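Local coordinates for appr-1-p processing domain protein (Thermus aquaticus Y51MC23, PDB 5M31) that is of unknown function but belongs to the macro domain family, with helices packed on a mixed beta sheet, at residues 27-33 / 85-91; 48-52 / 81-86. All coordinates share one frame; numbering follows the deposited sequence.

Contact 1: residues 27-33 / 85-91; sequences LVNTVNT and FNFPTKK
Two neighbouring parallel strands of the macro domain sheet, 26-31 and 83-88, meet here through Val28 and Phe85, Asn29 and Asn86, Thr30 and Phe87, and Val31 and Pro88. The strand segments run in the same direction with a 33° twist. Five backbone hydrogen bonds alternate between them. Phe87 N reaches Asn29 O at 2.7 Å almost in line with the carbonyl. Val31 N meets Phe87 O from above the carbonyl plane, so that bond is the more bent at its acceptor. Thr89 N continues the alternation with a bond to Val31 O at 2.9 Å. A water links Thr89 OG1 to the same carbonyl, weakly on the carbonyl side. Thr89 OG1 also bonds Ser97.

On the Asn29 side of the sheet, Asn29 ND2 donates to Asn86 OD1 at 3.0 Å. The bond lies in the carbonyl plane of Asn86, although the two amides are turned 72° apart. Asn29 CG stands anti to its own N (chi1 -179°), which brings ND2 to the Asn86 carbonyl oxygen. The Asn86 amide is also hydrogen-bonded to Asn52 of helix 50-61. Val31 packs beside them, its CG1 4.0 Å from Asn86 CB. On the other face Val28 CG1 touches Phe87 CB at 3.6 Å. Further along, the methyls Thr30 CG2 and Thr89 CG2 meet at 3.7 Å. The Phe85 ring leads away from strand 26-31 to Leu109 and Ile113 of helix 99-116.

Past the strands the chains stay together. Thr33 N donates to Lys91 O at 2.9 Å, and Asn32 CB lies against Lys90 CG. Adjacent parallel strands at the centre of a mixed sheet with helices on both faces are typical of the three-layered alpha-beta-alpha macro domain.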
ATOM      1  N   LEU A  27       5.518  -0.535  -4.694  1.00 16.79           N
ATOM      2  CA  LEU A  27       5.242   0.330  -3.551  1.00 15.98           C
ATOM      3  C   LEU A  27       3.773   0.271  -3.208  1.00 15.49           C
ATOM      4  O   LEU A  27       2.907   0.275  -4.090  1.00 15.23           O
ATOM      5  CB  LEU A  27       5.587   1.775  -3.848  1.00 16.81           C
ATOM      6  CG  LEU A  27       7.057   2.090  -4.151  1.00 17.72           C
ATOM      7  CD1 LEU A  27       7.191   3.596  -4.370  1.00 18.46           C
ATOM      8  CD2 LEU A  27       8.011   1.594  -3.079  1.00 17.81           C
ATOM      9  N   VAL A  28       3.520   0.303  -1.922  1.00 15.15           N
ATOM     10  CA  VAL A  28       2.120   0.477  -1.411  1.00 15.14           C
ATOM     11  C   VAL A  28       1.838   1.930  -1.055  1.00 15.90           C
ATOM     12  O   VAL A  28       2.592   2.556  -0.295  1.00 16.40           O
ATOM     13  CB  VAL A  28       1.890  -0.423  -0.171  1.00 15.44           C
ATOM     14  CG1 VAL A  28       0.491  -0.214   0.372  1.00 16.07           C
ATOM     15  CG2 VAL A  28       2.134  -1.882  -0.530  1.00 15.78           C
ATOM     16  N   ASN A  29       0.733   2.416  -1.587  1.00 15.82           N
ATOM     17  CA  ASN A  29       0.182   3.749  -1.337  1.00 16.25           C
ATOM     18  C   ASN A  29      -1.103   3.537  -0.553  1.00 16.67           C
ATOM     19  O   ASN A  29      -1.910   2.706  -0.931  1.00 17.25           O
ATOM     20  CB  ASN A  29      -0.174   4.350  -2.675  1.00 16.68           C
ATOM     21  CG  ASN A  29      -0.730   5.721  -2.570  1.00 17.14           C
ATOM     22  OD1 ASN A  29      -0.459   6.426  -1.628  1.00 18.05           O
ATOM     23  ND2 ASN A  29      -1.369   6.166  -3.618  1.00 17.91           N
ATOM     24  N   THR A  30      -1.290   4.277   0.517  1.00 16.91           N
ATOM     25  CA  THR A  30      -2.506   4.136   1.337  1.00 17.38           C
ATOM     26  C   THR A  30      -3.537   5.160   0.839  1.00 17.65           C
ATOM     27  O   THR A  30      -3.249   6.379   0.754  1.00 17.83           O
ATOM     28  CB  THR A  30      -2.191   4.288   2.833  1.00 18.84           C
ATOM     29  OG1 THR A  30      -1.312   5.384   3.026  1.00 19.32           O
ATOM     30  CG2 THR A  30      -1.570   3.014   3.391  1.00 20.19           C
ATOM     31  N   VAL A  31      -4.717   4.667   0.445  1.00 16.88           N
ATOM     32  CA  VAL A  31      -5.655   5.485  -0.269  1.00 17.61           C
ATOM     33  C   VAL A  31      -7.048   5.399   0.369  1.00 18.14           C
ATOM     34  O   VAL A  31      -7.276   4.661   1.326  1.00 19.37           O
ATOM     35  CB  VAL A  31      -5.726   5.174  -1.776  1.00 17.71           C
ATOM     36  CG1 VAL A  31      -4.359   5.375  -2.383  1.00 17.20           C
ATOM     37  CG2 VAL A  31      -6.253   3.759  -2.011  1.00 17.31           C
ATOM     38  N   ASN A  32      -7.927   6.198  -0.151  1.00 19.58           N
ATOM     39  CA  ASN A  32      -9.373   6.082   0.146  1.00 18.83           C
ATOM     40  C   ASN A  32     -10.089   5.633  -1.113  1.00 20.02           C
ATOM     41  O   ASN A  32      -9.442   5.321  -2.144  1.00 19.90           O
ATOM     42  CB  ASN A  32      -9.918   7.416   0.610  1.00 20.59           C
ATOM     43  CG  ASN A  32      -9.705   8.528  -0.422  1.00 21.58           C
ATOM     44  OD1 ASN A  32     -10.366   8.583  -1.447  1.00 21.98           O
ATOM     45  ND2 ASN A  32      -8.702   9.364  -0.174  1.00 23.29           N
ATOM     46  N   THR A  33     -11.406   5.481  -1.031  1.00 19.72           N
ATOM     47  CA  THR A  33     -12.160   4.907  -2.137  1.00 20.78           C
ATOM     48  C   THR A  33     -12.920   5.940  -2.929  1.00 21.31           C
ATOM     49  O   THR A  33     -13.689   5.587  -3.820  1.00 22.73           O
ATOM     50  CB  THR A  33     -13.146   3.842  -1.639  1.00 21.95           C
ATOM     51  OG1 THR A  33     -14.192   4.498  -0.907  1.00 22.30           O
ATOM     52  CG2 THR A  33     -12.427   2.788  -0.802  1.00 21.29           C
ATOM     53  N   PHE A  85       0.650  -0.298  -5.543  1.00 15.93           N
ATOM     54  CA  PHE A  85      -0.442  -1.032  -4.931  1.00 16.33           C
ATOM     55  C   PHE A  85      -1.220  -0.016  -4.078  1.00 15.35           C
ATOM     56  O   PHE A  85      -0.711   0.375  -3.014  1.00 15.15           O
ATOM     57  CB  PHE A  85       0.053  -2.099  -4.010  1.00 17.56           C
ATOM     58  CG  PHE A  85       0.484  -3.410  -4.694  1.00 18.35           C
ATOM     59  CD1 PHE A  85       1.183  -3.454  -5.867  1.00 21.59           C
ATOM     60  CD2 PHE A  85       0.309  -4.589  -4.023  1.00 20.07           C
ATOM     61  CE1 PHE A  85       1.608  -4.710  -6.423  1.00 21.41           C
ATOM     62  CE2 PHE A  85       0.734  -5.814  -4.532  1.00 20.35           C
ATOM     63  CZ  PHE A  85       1.360  -5.868  -5.757  1.00 20.95           C
ATOM     64  N   ASN A  86      -2.373   0.400  -4.583  1.00 15.30           N
ATOM     65  CA  ASN A  86      -3.169   1.460  -3.957  1.00 15.29           C
ATOM     66  C   ASN A  86      -4.105   0.739  -2.988  1.00 15.41           C
ATOM     67  O   ASN A  86      -5.043   0.088  -3.402  1.00 15.79           O
ATOM     68  CB  ASN A  86      -3.900   2.307  -4.982  1.00 15.63           C
ATOM     69  CG  ASN A  86      -2.970   3.056  -5.925  1.00 15.91           C
ATOM     70  OD1 ASN A  86      -2.391   4.099  -5.574  1.00 15.85           O
ATOM     71  ND2 ASN A  86      -2.736   2.456  -7.142  1.00 16.28           N
ATOM     72  N   PHE A  87      -3.735   0.828  -1.711  1.00 15.22           N
ATOM     73  CA  PHE A  87      -4.328   0.020  -0.569  1.00 15.95           C
ATOM     74  C   PHE A  87      -5.321   0.912   0.162  1.00 16.26           C
ATOM     75  O   PHE A  87      -4.919   1.831   0.843  1.00 15.31           O
ATOM     76  CB  PHE A  87      -3.126  -0.361   0.340  1.00 16.16           C
ATOM     77  CG  PHE A  87      -3.437  -1.257   1.492  1.00 17.50           C
ATOM     78  CD1 PHE A  87      -4.245  -0.852   2.529  1.00 18.95           C
ATOM     79  CD2 PHE A  87      -2.766  -2.435   1.650  1.00 17.72           C
ATOM     80  CE1 PHE A  87      -4.452  -1.642   3.649  1.00 20.03           C
ATOM     81  CE2 PHE A  87      -2.926  -3.222   2.786  1.00 18.56           C
ATOM     82  CZ  PHE A  87      -3.783  -2.831   3.773  1.00 19.36           C
ATOM     83  N   PRO A  88      -6.613   0.632   0.033  1.00 16.18           N
ATOM     84  CA  PRO A  88      -7.577   1.460   0.737  1.00 16.94           C
ATOM     85  C   PRO A  88      -7.537   1.230   2.263  1.00 17.45           C
ATOM     86  O   PRO A  88      -7.606   0.102   2.710  1.00 17.98           O
ATOM     87  CB  PRO A  88      -8.935   1.001   0.128  1.00 17.41           C
ATOM     88  CG  PRO A  88      -8.574   0.284  -1.105  1.00 17.96           C
ATOM     89  CD  PRO A  88      -7.271  -0.335  -0.851  1.00 16.76           C
ATOM     90  N   THR A  89      -7.476   2.294   3.069  1.00 17.06           N
ATOM     91  CA  THR A  89      -7.507   2.118   4.505  1.00 17.92           C
ATOM     92  C   THR A  89      -8.730   2.770   5.075  1.00 17.52           C
ATOM     93  O   THR A  89      -8.937   2.723   6.250  1.00 18.48           O
ATOM     94  CB  THR A  89      -6.326   2.764   5.215  1.00 18.80           C
ATOM     95  OG1 THR A  89      -6.340   4.171   4.987  1.00 19.90           O
ATOM     96  CG2 THR A  89      -4.984   2.234   4.700  1.00 18.12           C
ATOM     97  N   LYS A  90      -9.494   3.382   4.211  1.00 17.24           N
ATOM     98  CA  LYS A  90     -10.687   4.168   4.620  1.00 18.24           C
ATOM     99  C   LYS A  90     -11.547   4.471   3.387  1.00 18.56           C
ATOM    100  O   LYS A  90     -11.078   4.381   2.208  1.00 18.45           O
ATOM    101  CB  LYS A  90     -10.221   5.451   5.262  1.00 18.99           C
ATOM    102  CG  LYS A  90      -9.507   6.388   4.286  1.00 19.02           C
ATOM    103  CD  LYS A  90      -8.964   7.642   4.938  1.00 20.46           C
ATOM    104  CE  LYS A  90      -7.844   7.360   5.940  1.00 21.02           C
ATOM    105  NZ  LYS A  90      -7.518   8.643   6.626  1.00 23.11           N
ATOM    106  N   LYS A  91     -12.824   4.782   3.621  1.00 19.68           N
ATOM    107  CA  LYS A  91     -13.699   5.100   2.505  1.00 21.19           C
ATOM    108  C   LYS A  91     -13.460   6.527   2.033  1.00 21.71           C
ATOM    109  O   LYS A  91     -13.092   6.765   0.915  1.00 22.92           O
ATOM    110  CB  LYS A  91     -15.168   4.863   2.888  1.00 23.10           C
ATOM    111  CG  LYS A  91     -15.445   3.417   3.158  1.00 25.44           C
ATOM    112  CD  LYS A  91     -16.907   3.203   3.429  1.00 29.27           C
ATOM    113  CE  LYS A  91     -17.169   1.783   3.887  1.00 31.02           C
ATOM    114  NZ  LYS A  91     -18.527   1.867   4.480  1.00 33.50           N
TER
HETATM  115  O   HOH W   1      -5.424   6.111   3.447  1.00 30.55           O

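Contact 2: residues 48-52 / 81-86; sequences AFPDN and PRYIFN
The start of helix 50-61 faces strand 83-88 across a side-chain layer, with Asn52 CA 7.0 Å from Ile84 CA. Asn52 and Asn86 join their amides by two hydrogen bonds. Asn86 ND2 donates to Asn52 OD1 at 2.8 Å, and Asn52 ND2 returns a bond to Asn86 OD1 at 3.0 Å. The side chains come from opposite directions and their planes are only 13° apart. Each donor sits on a lone pair of the other carbonyl, and both bonds are nearly straight. This closed pair fixes the rotation of both amides. With chi1 at 176°, CG of Asn52 stands opposite the backbone N, which brings its amide to meet that of Asn86. Asn86 ND2 has a second acceptor in Phe71 O on the adjacent strand.

In the macro domain fold this is where a helix layer covers one face of the sheet. Phe49 holds the N-cap position of helix 50-61, just after helix 40-48, and turns its ring inward. Ile84 CD1 stands over the centre of one ring face, 3.9 Å from the centroid, as a CH-pi contact. Pro81, which follows a cis peptide bond, brings CG to 3.8 Å from Phe49 CZ. Ile84 serves both groups: CD1 meets the ring, and CG2 lies 3.5 Å from Asn52 ND2.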
ATOM      1  N   ALA A  48       4.587  12.083  -7.168  1.00 26.63           N
ATOM      2  CA  ALA A  48       5.669  11.247  -7.699  1.00 27.19           C
ATOM      3  C   ALA A  48       5.192  10.400  -8.846  1.00 25.68           C
ATOM      4  O   ALA A  48       5.984   9.982  -9.694  1.00 26.52           O
ATOM      5  CB  ALA A  48       6.190  10.342  -6.591  1.00 27.15           C
ATOM      6  N   PHE A  49       3.895  10.028  -8.807  1.00 23.97           N
ATOM      7  CA  PHE A  49       3.368   9.062  -9.732  1.00 23.62           C
ATOM      8  C   PHE A  49       2.049   9.512 -10.345  1.00 23.92           C
ATOM      9  O   PHE A  49       0.964   8.878 -10.127  1.00 22.13           O
ATOM     10  CB  PHE A  49       3.210   7.693  -9.037  1.00 22.78           C
ATOM     11  CG  PHE A  49       4.497   7.129  -8.513  1.00 22.62           C
ATOM     12  CD1 PHE A  49       5.452   6.607  -9.374  1.00 23.18           C
ATOM     13  CD2 PHE A  49       4.747   7.082  -7.145  1.00 22.55           C
ATOM     14  CE1 PHE A  49       6.649   6.124  -8.879  1.00 23.20           C
ATOM     15  CE2 PHE A  49       5.904   6.559  -6.638  1.00 22.95           C
ATOM     16  CZ  PHE A  49       6.875   6.063  -7.516  1.00 23.32           C
ATOM     17  N   PRO A  50       2.124  10.524 -11.217  1.00 25.12           N
ATOM     18  CA  PRO A  50       0.872  11.048 -11.769  1.00 25.53           C
ATOM     19  C   PRO A  50       0.026  10.039 -12.590  1.00 25.23           C
ATOM     20  O   PRO A  50      -1.212  10.098 -12.571  1.00 24.57           O
ATOM     21  CB  PRO A  50       1.317  12.236 -12.627  1.00 27.68           C
ATOM     22  CG  PRO A  50       2.785  12.085 -12.836  1.00 27.83           C
ATOM     23  CD  PRO A  50       3.315  11.245 -11.718  1.00 26.78           C
ATOM     24  N   ASP A  51       0.662   9.168 -13.362  1.00 25.22           N
ATOM     25  CA  ASP A  51      -0.111   8.213 -14.149  1.00 25.85           C
ATOM     26  C   ASP A  51      -0.915   7.221 -13.259  1.00 23.71           C
ATOM     27  O   ASP A  51      -2.050   6.862 -13.584  1.00 22.96           O
ATOM     28  CB  ASP A  51       0.798   7.441 -15.093  1.00 27.98           C
ATOM     29  CG  ASP A  51       1.449   8.331 -16.120  1.00 31.41           C
ATOM     30  OD1 ASP A  51       1.061   9.545 -16.261  1.00 34.93           O
ATOM     31  OD2 ASP A  51       2.289   7.812 -16.849  1.00 32.85           O
ATOM     32  N   ASN A  52      -0.317   6.825 -12.131  1.00 21.79           N
ATOM     33  CA  ASN A  52      -1.005   6.016 -11.114  1.00 20.04           C
ATOM     34  C   ASN A  52      -2.182   6.777 -10.560  1.00 19.89           C
ATOM     35  O   ASN A  52      -3.265   6.215 -10.435  1.00 19.23           O
ATOM     36  CB  ASN A  52      -0.081   5.633  -9.998  1.00 19.06           C
ATOM     37  CG  ASN A  52      -0.762   4.878  -8.895  1.00 18.42           C
ATOM     38  OD1 ASN A  52      -1.161   3.738  -9.045  1.00 17.70           O
ATOM     39  ND2 ASN A  52      -0.960   5.578  -7.761  1.00 17.33           N
ATOM     40  N   PRO A  81       9.666   1.826  -9.242  1.00 21.93           N
ATOM     41  CA  PRO A  81       8.922   0.583  -9.040  1.00 21.42           C
ATOM     42  C   PRO A  81       8.047   0.250 -10.208  1.00 21.62           C
ATOM     43  O   PRO A  81       7.575   1.149 -10.924  1.00 22.32           O
ATOM     44  CB  PRO A  81       8.056   0.892  -7.824  1.00 20.95           C
ATOM     45  CG  PRO A  81       7.869   2.374  -7.939  1.00 21.07           C
ATOM     46  CD  PRO A  81       9.166   2.897  -8.356  1.00 22.09           C
ATOM     47  N   ARG A  82       7.874  -1.040 -10.474  1.00 21.78           N
ATOM     48  CA  ARG A  82       6.990  -1.424 -11.565  1.00 22.17           C
ATOM     49  C   ARG A  82       5.516  -1.221 -11.175  1.00 20.67           C
ATOM     50  O   ARG A  82       4.707  -0.836 -12.035  1.00 21.36           O
ATOM     51  CB  ARG A  82       7.237  -2.861 -11.996  1.00 23.35           C
ATOM     52  CG  ARG A  82       6.168  -3.307 -12.915  1.00 24.16           C
ATOM     53  CD  ARG A  82       6.544  -4.572 -13.662  1.00 26.00           C
ATOM     54  NE  ARG A  82       5.542  -4.877 -14.657  1.00 26.97           N
ATOM     55  CZ  ARG A  82       5.496  -5.988 -15.371  1.00 29.22           C
ATOM     56  NH1 ARG A  82       6.508  -6.864 -15.344  1.00 30.26           N
ATOM     57  NH2 ARG A  82       4.498  -6.144 -16.208  1.00 30.60           N
ATOM     58  N   TYR A  83       5.176  -1.544  -9.931  1.00 19.42           N
ATOM     59  CA  TYR A  83       3.770  -1.521  -9.475  1.00 18.37           C
ATOM     60  C   TYR A  83       3.568  -0.557  -8.363  1.00 17.95           C
ATOM     61  O   TYR A  83       4.391  -0.459  -7.435  1.00 17.82           O
ATOM     62  CB  TYR A  83       3.341  -2.899  -8.978  1.00 18.51           C
ATOM     63  CG  TYR A  83       3.487  -4.019  -9.986  1.00 20.06           C
ATOM     64  CD1 TYR A  83       2.639  -4.135 -11.055  1.00 21.17           C
ATOM     65  CD2 TYR A  83       4.501  -4.924  -9.855  1.00 21.60           C
ATOM     66  CE1 TYR A  83       2.753  -5.179 -11.949  1.00 23.02           C
ATOM     67  CE2 TYR A  83       4.679  -5.937 -10.784  1.00 22.89           C
ATOM     68  CZ  TYR A  83       3.784  -6.062 -11.811  1.00 23.58           C
ATOM     69  OH  TYR A  83       3.936  -7.106 -12.743  1.00 26.37           O
ATOM     70  N   ILE A  84       2.429   0.125  -8.439  1.00 17.70           N
ATOM     71  CA  ILE A  84       1.867   0.889  -7.310  1.00 17.01           C
ATOM     72  C   ILE A  84       0.623   0.168  -6.808  1.00 16.41           C
ATOM     73  O   ILE A  84      -0.250  -0.107  -7.608  1.00 16.78           O
ATOM     74  CB  ILE A  84       1.494   2.302  -7.720  1.00 17.20           C
ATOM     75  CG1 ILE A  84       2.662   3.036  -8.402  1.00 18.46           C
ATOM     76  CG2 ILE A  84       1.046   3.090  -6.456  1.00 17.04           C
ATOM     77  CD1 ILE A  84       3.865   3.221  -7.545  1.00 18.41           C
ATOM     78  N   PHE A  85       0.650  -0.298  -5.543  1.00 15.93           N
ATOM     79  CA  PHE A  85      -0.442  -1.032  -4.931  1.00 16.33           C
ATOM     80  C   PHE A  85      -1.220  -0.016  -4.078  1.00 15.35           C
ATOM     81  O   PHE A  85      -0.711   0.375  -3.014  1.00 15.15           O
ATOM     82  CB  PHE A  85       0.053  -2.099  -4.010  1.00 17.56           C
ATOM     83  CG  PHE A  85       0.484  -3.410  -4.694  1.00 18.35           C
ATOM     84  CD1 PHE A  85       1.183  -3.454  -5.867  1.00 21.59           C
ATOM     85  CD2 PHE A  85       0.309  -4.589  -4.023  1.00 20.07           C
ATOM     86  CE1 PHE A  85       1.608  -4.710  -6.423  1.00 21.41           C
ATOM     87  CE2 PHE A  85       0.734  -5.814  -4.532  1.00 20.35           C
ATOM     88  CZ  PHE A  85       1.360  -5.868  -5.757  1.00 20.95           C
ATOM     89  N   ASN A  86      -2.373   0.400  -4.583  1.00 15.30           N
ATOM     90  CA  ASN A  86      -3.169   1.460  -3.957  1.00 15.29           C
ATOM     91  C   ASN A  86      -4.105   0.739  -2.988  1.00 15.41           C
ATOM     92  O   ASN A  86      -5.043   0.088  -3.402  1.00 15.79           O
ATOM     93  CB  ASN A  86      -3.900   2.307  -4.982  1.00 15.63           C
ATOM     94  CG  ASN A  86      -2.970   3.056  -5.925  1.00 15.91           C
ATOM     95  OD1 ASN A  86      -2.391   4.099  -5.574  1.00 15.85           O
ATOM     96  ND2 ASN A  86      -2.736   2.456  -7.142  1.00 16.28           N
TER

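Contact 1 and contact 2 share Phe85 and Asn86 of strand 83-88, and their centres are 12 Å apart. Contact 1 joins this strand to its neighbour within the sheet. Contact 2 joins it to the helix layer. Along the chain, contact 2 is nested inside the loop closed by contact 1. Asn86 OD1 connects them, since it accepts one amide hydrogen from Asn29 and another from Asn52. Leu27 is a second bridge: its CD1 lies 3.8 Å from Pro81 CG and 3.9 Å from Phe49 CE2. Leu27 N is also 3.0 Å from Tyr83 O, probably a hydrogen bond that continues the strand pairing.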